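Local atomic coordinates of apoptosis regulator Bcl-2 homolog (Murid herpesvirus 4, PDB entry 4MI8), a protein that protects infected host cells from apoptosis and inhibits starvation-induced autophagy by binding the BH3 segment of host Beclin 1, and also interacts with BAK1 and BAX. Residues H4-S7 against G8-A12; V25-L28 against D29-D32; E48-R51 against H52-V56; K74-T77 against S78-V81; H122-E126 against N127-N131. All blocks are in the same frame, centred on the assembly; numbering follows the deposited sequence.

Contact 1. Residues H4-S7 against G8-A12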
loop_
_atom_site.group_PDB
_atom_site.type_symbol
_atom_site.label_atom_id
_atom_site.label_comp_id
_atom_site.label_asym_id
_atom_site.label_seq_id
_atom_site.Cartn_x
_atom_site.Cartn_y
_atom_site.Cartn_z
ATOM N N HIS A 4 7.183 -14.745 -10.329
ATOM C CA HIS A 4 8.440 -14.004 -10.583
ATOM C C HIS A 4 8.237 -12.506 -10.570
ATOM O O HIS A 4 7.106 -12.007 -10.526
ATOM C CB HIS A 4 9.052 -14.360 -11.945
ATOM C CG HIS A 4 8.752 -15.769 -12.431
ATOM N ND1 HIS A 4 9.640 -16.488 -13.145
ATOM C CD2 HIS A 4 7.616 -16.574 -12.292
ATOM C CE1 HIS A 4 9.103 -17.690 -13.450
ATOM N NE2 HIS A 4 7.866 -17.739 -12.920
ATOM N N LYS A 5 9.337 -11.774 -10.698
ATOM C CA LYS A 5 9.338 -10.327 -10.769
ATOM C C LYS A 5 8.521 -9.808 -11.936
ATOM O O LYS A 5 8.600 -10.340 -13.019
ATOM C CB LYS A 5 10.789 -9.827 -10.843
ATOM C CG LYS A 5 11.088 -8.603 -11.725
ATOM C CD LYS A 5 11.937 -7.548 -11.038
ATOM C CE LYS A 5 12.912 -6.909 -12.007
ATOM N NZ LYS A 5 12.601 -5.501 -12.367
ATOM N N LYS A 6 7.768 -8.742 -11.722
ATOM C CA LYS A 6 7.046 -8.119 -12.815
ATOM C C LYS A 6 7.559 -6.724 -13.097
ATOM O O LYS A 6 8.281 -6.147 -12.326
ATOM C CB LYS A 6 5.546 -8.107 -12.562
ATOM C CG LYS A 6 4.943 -9.473 -12.348
ATOM C CD LYS A 6 4.682 -10.194 -13.643
ATOM C CE LYS A 6 4.200 -11.598 -13.371
ATOM N NZ LYS A 6 4.639 -12.629 -14.347
ATOM N N SER A 7 7.175 -6.193 -14.235
ATOM C CA SER A 7 7.715 -4.950 -14.717
ATOM C C SER A 7 7.105 -3.762 -14.049
ATOM O O SER A 7 6.036 -3.843 -13.527
ATOM C CB SER A 7 7.492 -4.842 -16.208
ATOM O OG SER A 7 6.183 -4.471 -16.489
ATOM N N GLY A 8 7.818 -2.651 -14.106
ATOM C CA GLY A 8 7.315 -1.393 -13.646
ATOM C C GLY A 8 6.065 -1.024 -14.379
ATOM O O GLY A 8 5.184 -0.416 -13.825
ATOM N N THR A 9 5.996 -1.399 -15.639
ATOM C CA THR A 9 4.836 -1.110 -16.445
ATOM C C THR A 9 3.628 -1.829 -15.900
ATOM O O THR A 9 2.579 -1.272 -15.757
ATOM C CB THR A 9 5.042 -1.567 -17.895
ATOM O OG1 THR A 9 6.261 -1.038 -18.404
ATOM C CG2 THR A 9 3.937 -1.109 -18.733
ATOM N N TYR A 10 3.784 -3.098 -15.637
ATOM C CA TYR A 10 2.715 -3.896 -15.050
ATOM C C TYR A 10 2.288 -3.367 -13.666
ATOM O O TYR A 10 1.081 -3.287 -13.346
ATOM C CB TYR A 10 3.118 -5.357 -14.958
ATOM C CG TYR A 10 1.975 -6.161 -14.460
ATOM C CD1 TYR A 10 0.798 -6.261 -15.208
ATOM C CD2 TYR A 10 2.014 -6.730 -13.203
ATOM C CE1 TYR A 10 -0.302 -6.948 -14.723
ATOM C CE2 TYR A 10 0.934 -7.437 -12.717
ATOM C CZ TYR A 10 -0.219 -7.540 -13.470
ATOM O OH TYR A 10 -1.292 -8.237 -12.976
ATOM N N TRP A 11 3.274 -2.970 -12.871
ATOM C CA TRP A 11 3.035 -2.545 -11.535
ATOM C C TRP A 11 2.326 -1.239 -11.468
ATOM O O TRP A 11 1.496 -1.072 -10.573
ATOM C CB TRP A 11 4.341 -2.471 -10.780
ATOM C CG TRP A 11 4.663 -3.770 -10.073
ATOM C CD1 TRP A 11 5.570 -4.749 -10.467
ATOM C CD2 TRP A 11 4.043 -4.279 -8.825
ATOM N NE1 TRP A 11 5.567 -5.811 -9.566
ATOM C CE2 TRP A 11 4.690 -5.577 -8.543
ATOM C CE3 TRP A 11 3.086 -3.774 -7.910
ATOM C CZ2 TRP A 11 4.367 -6.331 -7.405
ATOM C CZ3 TRP A 11 2.755 -4.550 -6.783
ATOM C CH2 TRP A 11 3.378 -5.796 -6.537
ATOM N N ALA A 12 2.602 -0.318 -12.414
ATOM C CA ALA A 12 1.856 0.935 -12.521
ATOM C C ALA A 12 0.379 0.648 -12.739
ATOM O O ALA A 12 -0.487 1.289 -12.156
ATOM C CB ALA A 12 2.392 1.809 -13.698
HETATM O O HOH W 1 7.687 -7.510 -8.882
#
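Ser-7 joins the irregular N-terminal segment 4-7 to helix 8-23, and its carbonyl already takes the first i to i+4 bond of the helix, from Trp-11 N to Ser-7 O at 3.0 Å. The hydroxyl supplies the N-cap: Ser-7 OG accepts from Tyr-10 N at 2.9 Å in an almost straight bond (171° at the hydrogen). A chi1 of 78° holds OG between the backbone N and the carbonyl carbon, turned back over the opening turn, where Thr-9 CB also packs against it. Just before the cap, Lys-6 runs alongside Tyr-10, its CB lying 3.8 Å from Tyr-10 CD2; the long aliphatic chain suits this half-covered place. The hydroxyl of that tyrosine reaches on to Asp-38 of helix 33-56. Trp-11 turns its indole edge to the incoming chain, with Lys-6 O in the ring plane and 3.6 Å from Trp-11 CD1. One water joins the two, accepting from Trp-11 NE1 at 2.8 Å and from Lys-6 N at 3.1 Å. Serine is small enough to stand in for the carbonyl that an initial helical amide lacks, and the water lets a buried indole keep its N-H bonded without a protein acceptor.

Contact 2. Residues V25-L28 against D29-D32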
loop_
_atom_site.group_PDB
_atom_site.type_symbol
_atom_site.label_atom_id
_atom_site.label_comp_id
_atom_site.label_asym_id
_atom_site.label_seq_id
_atom_site.Cartn_x
_atom_site.Cartn_y
_atom_site.Cartn_z
ATOM N N VAL A 25 -14.113 2.594 -7.245
ATOM C CA VAL A 25 -14.365 3.248 -8.518
ATOM C C VAL A 25 -13.942 2.364 -9.718
ATOM O O VAL A 25 -13.528 2.856 -10.786
ATOM C CB VAL A 25 -13.741 4.652 -8.597
ATOM C CG1 VAL A 25 -14.331 5.523 -7.532
ATOM C CG2 VAL A 25 -12.222 4.623 -8.487
ATOM N N GLU A 26 -14.056 1.051 -9.548
ATOM C CA GLU A 26 -13.925 0.130 -10.670
ATOM C C GLU A 26 -14.688 -1.152 -10.359
ATOM O O GLU A 26 -14.344 -1.864 -9.408
ATOM C CB GLU A 26 -12.452 -0.182 -10.979
ATOM C CG GLU A 26 -12.175 -0.236 -12.475
ATOM C CD GLU A 26 -10.671 -0.278 -12.825
ATOM O OE1 GLU A 26 -9.858 -0.600 -11.920
ATOM O OE2 GLU A 26 -10.286 0.008 -14.017
ATOM N N GLU A 27 -15.724 -1.417 -11.168
ATOM C CA GLU A 27 -16.476 -2.685 -11.175
ATOM C C GLU A 27 -15.563 -3.873 -11.416
ATOM O O GLU A 27 -14.681 -3.856 -12.310
ATOM C CB GLU A 27 -17.527 -2.687 -12.272
ATOM C CG GLU A 27 -18.941 -3.003 -11.827
ATOM C CD GLU A 27 -19.608 -1.797 -11.187
ATOM O OE1 GLU A 27 -18.900 -1.044 -10.450
ATOM O OE2 GLU A 27 -20.830 -1.612 -11.426
ATOM N N LEU A 28 -15.801 -4.909 -10.616
ATOM C CA LEU A 28 -14.954 -6.103 -10.615
ATOM C C LEU A 28 -14.911 -6.667 -12.041
ATOM O O LEU A 28 -13.850 -6.988 -12.578
ATOM C CB LEU A 28 -15.500 -7.125 -9.592
ATOM C CG LEU A 28 -15.475 -6.727 -8.113
ATOM C CD1 LEU A 28 -15.802 -7.928 -7.235
ATOM C CD2 LEU A 28 -14.117 -6.137 -7.724
ATOM N N ASP A 29 -16.095 -6.745 -12.637
ATOM C CA ASP A 29 -16.273 -6.920 -14.074
ATOM C C ASP A 29 -15.320 -6.196 -14.975
ATOM O O ASP A 29 -14.904 -6.749 -15.992
ATOM C CB ASP A 29 -17.661 -6.483 -14.485
ATOM C CG ASP A 29 -18.505 -7.642 -14.805
ATOM O OD1 ASP A 29 -18.148 -8.739 -14.326
ATOM O OD2 ASP A 29 -19.500 -7.495 -15.542
ATOM N N CYS A 30 -14.993 -4.957 -14.626
ATOM C CA CYS A 30 -14.388 -4.044 -15.583
ATOM C C CYS A 30 -12.905 -4.255 -15.576
ATOM O O CYS A 30 -12.213 -3.820 -16.497
ATOM C CB CYS A 30 -14.736 -2.586 -15.241
ATOM S SG CYS A 30 -16.532 -2.279 -15.137
ATOM N N VAL A 31 -12.399 -4.917 -14.534
ATOM C CA VAL A 31 -10.955 -5.119 -14.414
ATOM C C VAL A 31 -10.534 -6.343 -15.249
ATOM O O VAL A 31 -11.242 -7.336 -15.283
ATOM C CB VAL A 31 -10.599 -5.378 -12.932
ATOM C CG1 VAL A 31 -9.120 -5.197 -12.697
ATOM C CG2 VAL A 31 -11.426 -4.494 -11.999
ATOM N N ASP A 32 -9.378 -6.290 -15.891
ATOM C CA ASP A 32 -8.793 -7.480 -16.444
ATOM C C ASP A 32 -8.667 -8.580 -15.338
ATOM O O ASP A 32 -8.109 -8.322 -14.267
ATOM C CB ASP A 32 -7.439 -7.125 -17.048
ATOM C CG ASP A 32 -6.462 -8.317 -17.096
ATOM O OD1 ASP A 32 -6.723 -9.384 -16.483
ATOM O OD2 ASP A 32 -5.389 -8.215 -17.722
#
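Glu-27 O receives the shortest bond of this turn, from Cys-30 N at 2.6 Å, and one residue on Val-31 N donates to Leu-28 O at 3.2 Å. Both are i to i+3 bonds, the mark of a 3-10 turn, and in both the donor stands well above the carbonyl plane, by 56° and 60°. Val-31 N also makes a weak bond to Glu-27 O. Cys-30 SG lies beside its own backbone N (chi1 -56°), which directs the sulfur back along the turn to 3.1 Å from Glu-27 CB, closer than sulfur and carbon normally pack, so the exact placing is doubtful. The slim thiol suits this exposed spot, and Cys-30 is assigned to an interchain disulfide with Cys-105 of another chain. Val-31 CG2 approaches the Glu-27 carbonyl, 3.3 Å from Glu-27 O, while the extended Glu-26 crosses Val-31 at about a right angle, with Glu-26 OE1 4.2 Å from Val-31 CG2. The turn bridges helices 8-23 and 33-56: Glu-26 touches Lys-20 of the first, Leu-28 and Val-31 pack on Leu-36 of the second, and Asp-32 caps the second through Val-35 N.

Contact 3. Residues E48-R51 against H52-V56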
loop_
_atom_site.group_PDB
_atom_site.type_symbol
_atom_site.label_atom_id
_atom_site.label_comp_id
_atom_site.label_asym_id
_atom_site.label_seq_id
_atom_site.Cartn_x
_atom_site.Cartn_y
_atom_site.Cartn_z
ATOM N N GLU A 48 -4.350 -8.614 6.320
ATOM C CA GLU A 48 -3.616 -9.422 7.293
ATOM C C GLU A 48 -2.638 -8.549 8.085
ATOM O O GLU A 48 -2.509 -8.652 9.326
ATOM C CB GLU A 48 -2.777 -10.457 6.579
ATOM C CG GLU A 48 -3.487 -11.709 6.246
ATOM C CD GLU A 48 -4.083 -12.366 7.504
ATOM O OE1 GLU A 48 -3.308 -12.796 8.382
ATOM O OE2 GLU A 48 -5.340 -12.449 7.630
ATOM N N PHE A 49 -1.950 -7.666 7.357
ATOM C CA PHE A 49 -0.979 -6.755 8.000
ATOM C C PHE A 49 -1.742 -5.820 8.993
ATOM O O PHE A 49 -1.328 -5.614 10.119
ATOM C CB PHE A 49 -0.338 -5.945 6.913
ATOM C CG PHE A 49 0.645 -4.913 7.403
ATOM C CD1 PHE A 49 0.190 -3.648 7.865
ATOM C CD2 PHE A 49 2.066 -5.156 7.295
ATOM C CE1 PHE A 49 1.134 -2.686 8.268
ATOM C CE2 PHE A 49 2.978 -4.169 7.703
ATOM C CZ PHE A 49 2.524 -2.938 8.205
ATOM N N ARG A 50 -2.866 -5.276 8.588
ATOM C CA ARG A 50 -3.717 -4.448 9.494
ATOM C C ARG A 50 -4.226 -5.177 10.735
ATOM O O ARG A 50 -4.277 -4.576 11.803
ATOM C CB ARG A 50 -4.912 -3.876 8.714
ATOM C CG ARG A 50 -5.679 -2.826 9.520
ATOM C CD ARG A 50 -4.930 -1.471 9.518
ATOM N NE ARG A 50 -4.879 -0.887 8.144
ATOM C CZ ARG A 50 -5.875 -0.206 7.587
ATOM N NH1 ARG A 50 -6.963 0.071 8.346
ATOM N NH2 ARG A 50 -5.798 0.287 6.326
ATOM N N ARG A 51 -4.536 -6.481 10.636
ATOM C CA ARG A 51 -4.966 -7.237 11.813
ATOM C C ARG A 51 -3.832 -7.321 12.842
ATOM O O ARG A 51 -4.053 -7.223 14.028
ATOM C CB ARG A 51 -5.335 -8.664 11.478
ATOM C CG ARG A 51 -6.719 -8.884 10.942
ATOM C CD ARG A 51 -6.938 -10.378 10.670
ATOM N NE ARG A 51 -7.086 -11.178 11.901
ATOM C CZ ARG A 51 -8.231 -11.318 12.573
ATOM N NH1 ARG A 51 -9.326 -10.701 12.135
ATOM N NH2 ARG A 51 -8.284 -12.067 13.679
ATOM N N HIS A 52 -2.605 -7.478 12.386
ATOM C CA HIS A 52 -1.493 -7.472 13.376
ATOM C C HIS A 52 -1.293 -6.104 13.974
ATOM O O HIS A 52 -1.059 -5.980 15.157
ATOM C CB HIS A 52 -0.181 -7.888 12.712
ATOM C CG HIS A 52 -0.167 -9.305 12.221
ATOM N ND1 HIS A 52 -0.072 -10.365 13.061
ATOM C CD2 HIS A 52 -0.159 -9.816 10.952
ATOM C CE1 HIS A 52 -0.075 -11.503 12.360
ATOM N NE2 HIS A 52 -0.143 -11.179 11.067
ATOM N N TYR A 53 -1.343 -5.054 13.147
ATOM C CA TYR A 53 -1.228 -3.733 13.695
ATOM C C TYR A 53 -2.295 -3.523 14.775
ATOM O O TYR A 53 -1.969 -3.078 15.875
ATOM C CB TYR A 53 -1.351 -2.677 12.598
ATOM C CG TYR A 53 -1.323 -1.239 13.130
ATOM C CD1 TYR A 53 -2.505 -0.637 13.559
ATOM C CD2 TYR A 53 -0.154 -0.460 13.096
ATOM C CE1 TYR A 53 -2.495 0.666 14.072
ATOM C CE2 TYR A 53 -0.135 0.894 13.564
ATOM C CZ TYR A 53 -1.314 1.421 14.046
ATOM O OH TYR A 53 -1.398 2.699 14.517
ATOM N N ASP A 54 -3.544 -3.807 14.447
ATOM C CA ASP A 54 -4.680 -3.571 15.311
ATOM C C ASP A 54 -4.639 -4.397 16.574
ATOM O O ASP A 54 -5.273 -4.055 17.509
ATOM C CB ASP A 54 -5.995 -3.878 14.613
ATOM C CG ASP A 54 -6.417 -2.815 13.631
ATOM O OD1 ASP A 54 -5.861 -1.750 13.587
ATOM O OD2 ASP A 54 -7.329 -3.064 12.884
ATOM N N SER A 55 -3.912 -5.492 16.565
ATOM C CA SER A 55 -3.858 -6.340 17.732
ATOM C C SER A 55 -2.852 -5.856 18.759
ATOM O O SER A 55 -2.838 -6.317 19.843
ATOM C CB SER A 55 -3.650 -7.789 17.355
ATOM O OG SER A 55 -2.338 -8.050 17.019
ATOM N N VAL A 56 -2.042 -4.895 18.387
ATOM C CA VAL A 56 -0.950 -4.398 19.181
ATOM C C VAL A 56 -1.227 -2.965 19.529
ATOM O O VAL A 56 -0.946 -2.551 20.597
ATOM C CB VAL A 56 0.360 -4.482 18.386
ATOM C CG1 VAL A 56 1.477 -3.666 18.969
ATOM C CG2 VAL A 56 0.802 -5.901 18.323
HETATM O O HOH W 2 -8.404 -1.356 11.079
#
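Glu-48 and His-52 stand one turn apart on helix 33-56, an amphipathic helix of the Bcl-2 fold that lies against the bound BH3 peptide. Glu-48 O accepts from His-52 N at 3.3 Å, and CD2 of the His-52 imidazole comes to 3.1 Å from the same Glu-48 O, approaching obliquely. The Glu-48 carboxylate comes near the ring without bonding to it, Glu-48 OE1 lying 4.5 Å from His-52 NE2. Phe-49 continues the ladder, its O taking Tyr-53 N at 3.1 Å in the carbonyl plane. Both aromatic side chains are buried: Phe-49 reaches Val-90 on helix 86-103 and Tyr-61, Tyr-53 bonds through its hydroxyl to Ala-59 O, and both pack on polar side chains of the peptide. Arg-50 O holds Asp-54 N at 2.8 Å. CG of Arg-50 lies anti to the backbone N (chi1 -170°), and bends farther out carry the guanidinium to a salt bridge with Asp-94, so that Asp-54 meets the aliphatic part instead, Asp-54 OD2 lying 3.8 Å from Arg-50 CG. A water donates to Asp-54 OD2 at 2.7 Å and accepts weakly from Arg-50 NH1, linking the opposite charges indirectly. Arg-51 O receives a weak bond from Ser-55 N. The serine hydroxyl folds back as well: Ser-55 OG donates to His-52 O at 3.1 Å, from the same face of that carbonyl as Ser-55 N.

Contact 4. Residues K74-T77 against S78-V81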
loop_
_atom_site.group_PDB
_atom_site.type_symbol
_atom_site.label_atom_id
_atom_site.label_comp_id
_atom_site.label_asym_id
_atom_site.label_seq_id
_atom_site.Cartn_x
_atom_site.Cartn_y
_atom_site.Cartn_z
ATOM N N LYS A 74 7.634 10.985 3.032
ATOM C CA LYS A 74 8.542 10.926 4.188
ATOM C C LYS A 74 8.243 9.575 4.909
ATOM O O LYS A 74 9.150 8.729 5.059
ATOM C CB LYS A 74 8.323 12.166 5.076
ATOM C CG LYS A 74 9.563 12.862 5.643
ATOM C CD LYS A 74 10.289 13.705 4.609
ATOM C CE LYS A 74 11.094 14.811 5.315
ATOM N NZ LYS A 74 12.232 15.481 4.583
ATOM N N LEU A 75 6.968 9.336 5.254
ATOM C CA LEU A 75 6.577 8.016 5.738
ATOM C C LEU A 75 7.166 6.925 4.866
ATOM O O LEU A 75 7.824 6.028 5.399
ATOM C CB LEU A 75 5.066 7.825 5.843
ATOM C CG LEU A 75 4.632 6.416 6.382
ATOM C CD1 LEU A 75 5.234 6.074 7.752
ATOM C CD2 LEU A 75 3.139 6.443 6.462
ATOM N N PHE A 76 7.003 7.035 3.527
ATOM C CA PHE A 76 7.412 5.916 2.639
ATOM C C PHE A 76 8.894 5.709 2.754
ATOM O O PHE A 76 9.360 4.569 2.863
ATOM C CB PHE A 76 7.009 6.076 1.158
ATOM C CG PHE A 76 5.519 5.914 0.873
ATOM C CD1 PHE A 76 4.667 5.095 1.689
ATOM C CD2 PHE A 76 4.967 6.533 -0.227
ATOM C CE1 PHE A 76 3.289 4.930 1.362
ATOM C CE2 PHE A 76 3.611 6.402 -0.530
ATOM C CZ PHE A 76 2.772 5.588 0.249
ATOM N N THR A 77 9.657 6.808 2.726
ATOM C CA THR A 77 11.110 6.666 2.829
ATOM C C THR A 77 11.582 6.039 4.181
ATOM O O THR A 77 12.465 5.166 4.158
ATOM C CB THR A 77 11.882 7.971 2.402
ATOM O OG1 THR A 77 11.254 9.114 2.996
ATOM C CG2 THR A 77 11.882 8.153 0.828
ATOM N N SER A 78 10.998 6.427 5.328
ATOM C CA SER A 78 11.386 5.752 6.609
ATOM C C SER A 78 11.054 4.290 6.599
ATOM O O SER A 78 11.887 3.443 6.943
ATOM C CB SER A 78 10.900 6.435 7.917
ATOM O OG SER A 78 9.504 6.705 7.962
ATOM N N LEU A 79 9.871 3.983 6.070
ATOM C CA LEU A 79 9.446 2.611 5.959
ATOM C C LEU A 79 10.456 1.711 5.173
ATOM O O LEU A 79 10.485 0.477 5.383
ATOM C CB LEU A 79 8.031 2.641 5.362
ATOM C CG LEU A 79 7.206 1.430 5.091
ATOM C CD1 LEU A 79 6.992 0.754 6.437
ATOM C CD2 LEU A 79 5.880 1.866 4.424
ATOM N N PHE A 80 11.316 2.285 4.300
ATOM C CA PHE A 80 12.285 1.410 3.575
ATOM C C PHE A 80 13.780 1.675 3.902
ATOM O O PHE A 80 14.716 1.028 3.328
ATOM C CB PHE A 80 12.002 1.405 2.076
ATOM C CG PHE A 80 10.639 0.777 1.706
ATOM C CD1 PHE A 80 10.498 -0.591 1.592
ATOM C CD2 PHE A 80 9.519 1.569 1.480
ATOM C CE1 PHE A 80 9.280 -1.173 1.258
ATOM C CE2 PHE A 80 8.287 0.997 1.113
ATOM C CZ PHE A 80 8.163 -0.378 1.016
ATOM N N VAL A 81 14.001 2.602 4.849
ATOM C CA VAL A 81 15.386 3.041 5.179
ATOM C C VAL A 81 16.208 1.851 5.563
ATOM O O VAL A 81 17.112 1.440 4.819
ATOM C CB VAL A 81 15.499 3.967 6.384
ATOM C CG1 VAL A 81 16.796 4.765 6.279
ATOM C CG2 VAL A 81 14.335 4.918 6.465
#
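Lys-74 O and Leu-75 O accept the regular helical bonds of helix 68-81, from Ser-78 N and from Leu-79 N, each at 3.0 Å and nearly along the C=O axis. The pattern then tightens: Phe-80 N bonds to Thr-77 O at 3.1 Å, from 66° above the carbonyl plane, and only weakly to Phe-76 O. Among side-chain polar contacts, Ser-78 OG lies 3.1 Å from Leu-75 O, although a polar side chain of the bound peptide is its stronger partner; a chi1 of 53° keeps the hydroxyl close to its own helix. Thr-77 OG1 turns back in the same manner to Ser-73 O. Apolar contact follows the buried face, where Leu-79 CD2 meets the edge of the Phe-76 ring, 4.4 Å from Phe-76 CD1, and the edge of Phe-80 faces the backbone, with its CD2 3.3 Å from Phe-76 O. Large rings fill the core toward Phe-92, whereas the small Ser-78 and the apolar Leu-79 face the peptide, as expected of a helix lining the BH3-binding groove of a Bcl-2 protein.

Contact 5. Residues H122-E126 against N127-N131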
loop_
_atom_site.group_PDB
_atom_site.type_symbol
_atom_site.label_atom_id
_atom_site.label_comp_id
_atom_site.label_asym_id
_atom_site.label_seq_id
_atom_site.Cartn_x
_atom_site.Cartn_y
_atom_site.Cartn_z
ATOM N N HIS A 122 5.310 6.407 -8.178
ATOM C CA HIS A 122 6.618 7.007 -8.354
ATOM C C HIS A 122 7.604 6.491 -7.346
ATOM O O HIS A 122 8.828 6.471 -7.600
ATOM C CB HIS A 122 6.526 8.526 -8.265
ATOM C CG HIS A 122 5.738 9.155 -9.390
ATOM N ND1 HIS A 122 5.162 10.365 -9.279
ATOM C CD2 HIS A 122 5.445 8.694 -10.672
ATOM C CE1 HIS A 122 4.531 10.667 -10.430
ATOM N NE2 HIS A 122 4.706 9.643 -11.282
ATOM N N PHE A 123 7.098 6.069 -6.192
ATOM C CA PHE A 123 7.923 5.572 -5.156
ATOM C C PHE A 123 8.196 4.106 -5.404
ATOM O O PHE A 123 9.336 3.674 -5.281
ATOM C CB PHE A 123 7.278 5.814 -3.785
ATOM C CG PHE A 123 8.172 5.443 -2.656
ATOM C CD1 PHE A 123 8.414 4.094 -2.375
ATOM C CD2 PHE A 123 8.858 6.438 -1.918
ATOM C CE1 PHE A 123 9.294 3.704 -1.359
ATOM C CE2 PHE A 123 9.705 6.057 -0.875
ATOM C CZ PHE A 123 9.923 4.688 -0.582
ATOM N N PHE A 124 7.146 3.326 -5.727
ATOM C CA PHE A 124 7.333 1.893 -5.953
ATOM C C PHE A 124 8.423 1.732 -7.039
ATOM O O PHE A 124 9.384 0.970 -6.871
ATOM C CB PHE A 124 6.015 1.291 -6.432
ATOM C CG PHE A 124 6.000 -0.192 -6.492
ATOM C CD1 PHE A 124 6.506 -0.879 -7.578
ATOM C CD2 PHE A 124 5.421 -0.915 -5.431
ATOM C CE1 PHE A 124 6.450 -2.264 -7.637
ATOM C CE2 PHE A 124 5.367 -2.281 -5.454
ATOM C CZ PHE A 124 5.854 -2.961 -6.555
ATOM N N ILE A 125 8.253 2.430 -8.155
ATOM C CA ILE A 125 9.228 2.308 -9.244
ATOM C C ILE A 125 10.603 2.913 -8.927
ATOM O O ILE A 125 11.588 2.186 -8.988
ATOM C CB ILE A 125 8.687 2.774 -10.599
ATOM C CG1 ILE A 125 7.408 1.970 -10.930
ATOM C CG2 ILE A 125 9.755 2.562 -11.663
ATOM C CD1 ILE A 125 6.694 2.362 -12.200
ATOM N N GLU A 126 10.666 4.187 -8.535
ATOM C CA GLU A 126 11.959 4.825 -8.261
ATOM C C GLU A 126 12.753 4.006 -7.256
ATOM O O GLU A 126 13.964 3.911 -7.388
ATOM C CB GLU A 126 11.816 6.286 -7.829
ATOM C CG GLU A 126 11.804 7.259 -9.012
ATOM C CD GLU A 126 10.616 8.251 -9.017
ATOM O OE1 GLU A 126 10.369 8.886 -7.962
ATOM O OE2 GLU A 126 9.919 8.421 -10.074
ATOM N N ASN A 127 12.076 3.348 -6.307
ATOM C CA ASN A 127 12.767 2.501 -5.331
ATOM C C ASN A 127 12.936 1.065 -5.751
ATOM O O ASN A 127 13.415 0.244 -4.987
ATOM C CB ASN A 127 12.142 2.593 -3.926
ATOM C CG ASN A 127 12.448 3.922 -3.258
ATOM O OD1 ASN A 127 13.402 4.025 -2.451
ATOM N ND2 ASN A 127 11.713 4.978 -3.656
ATOM N N ASN A 128 12.549 0.743 -6.967
ATOM C CA ASN A 128 12.609 -0.646 -7.407
ATOM C C ASN A 128 11.945 -1.622 -6.434
ATOM O O ASN A 128 12.470 -2.680 -6.162
ATOM C CB ASN A 128 14.063 -1.027 -7.699
ATOM C CG ASN A 128 14.196 -2.312 -8.505
ATOM O OD1 ASN A 128 13.303 -2.697 -9.263
ATOM N ND2 ASN A 128 15.322 -2.985 -8.333
ATOM N N LEU A 129 10.788 -1.266 -5.892
ATOM C CA LEU A 129 10.021 -2.238 -5.046
ATOM C C LEU A 129 9.617 -3.532 -5.756
ATOM O O LEU A 129 9.379 -4.544 -5.106
ATOM C CB LEU A 129 8.800 -1.591 -4.380
ATOM C CG LEU A 129 9.305 -0.547 -3.378
ATOM C CD1 LEU A 129 8.160 -0.130 -2.490
ATOM C CD2 LEU A 129 10.507 -1.009 -2.519
ATOM N N MET A 130 9.526 -3.491 -7.088
ATOM C CA MET A 130 9.163 -4.686 -7.881
ATOM C C MET A 130 10.165 -5.760 -7.618
ATOM O O MET A 130 9.816 -6.940 -7.658
ATOM C CB MET A 130 9.149 -4.423 -9.383
ATOM C CG MET A 130 10.203 -3.442 -9.829
ATOM S SD MET A 130 9.382 -1.942 -10.365
ATOM C CE MET A 130 9.683 -0.701 -9.112
ATOM N N ASN A 131 11.398 -5.325 -7.310
ATOM C CA ASN A 131 12.504 -6.210 -6.924
ATOM C C ASN A 131 12.252 -7.179 -5.748
ATOM O O ASN A 131 12.900 -8.220 -5.689
ATOM C CB ASN A 131 13.730 -5.371 -6.577
ATOM C CG ASN A 131 14.990 -5.874 -7.246
ATOM O OD1 ASN A 131 16.055 -6.097 -6.607
ATOM N ND2 ASN A 131 14.891 -6.040 -8.556
#
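Asn-127 folds back over Phe-123 at the end of helix 111-126. Its CB lies 3.3 Å from Phe-123 O, and CG, placed beside the backbone N, carries the amide across the ring with CG 3.7 Å from Phe-123 CE1. OD1 points on past Phe-123 CZ. ND2, at the tip, sits over the ring centre, 3.3 Å above its plane, and the amide and ring planes are only 15° apart, so the two groups are stacked and the amide N-H is not aimed at the ring. It goes instead to the backbone: Asn-127 ND2 donates to Phe-123 O at 3.2 Å, close to the amide plane, and Asn-127 N donates to the same oxygen at 2.9 Å. Two donors from one residue thus grip one carbonyl and hold the amide flat. Beyond it the chain turns at Asn-128 (phi 51°), and Asn-128 N bonds to Ile-125 O at 2.7 Å, while Leu-129 N returns to Phe-124 O, an oxygen whose place is less certain. Leu-129 CB then lies over the Phe-124 face, a CH-pi contact 3.6 Å from the ring centroid, and Met-130 SD stands at the ring edge 5.2 Å from that centroid, a Met-aromatic contact. Asparagine tolerates the left-handed backbone, and the apolar Leu-129 and Met-130 after it are themselves buried: a Schellman motif ending a helix.

Overall arrangement
All five contacts are local: each joins neighbouring segments, and they follow one another in series, none nesting in or crossing another. From the N terminus, contact 1 starts helix 8-23 and contact 2 forms the turn leading to helix 33-56. Contact 3 lies in the last turns of that helix, on the opposite side of the chain's centre from contact 1. Contact 4 follows on helix 68-81; contacts 3 and 4 come within about 6 Å at their nearest atoms, and both touch the bound peptide. Contact 5, after helix 111-126, joins the start of helix 8-23 to helix 68-81: Phe-124 and Met-130 meet Trp-11 of contact 1, while Phe-123 and Leu-129 pack on Phe-76, Thr-77 and Phe-80 of contact 4.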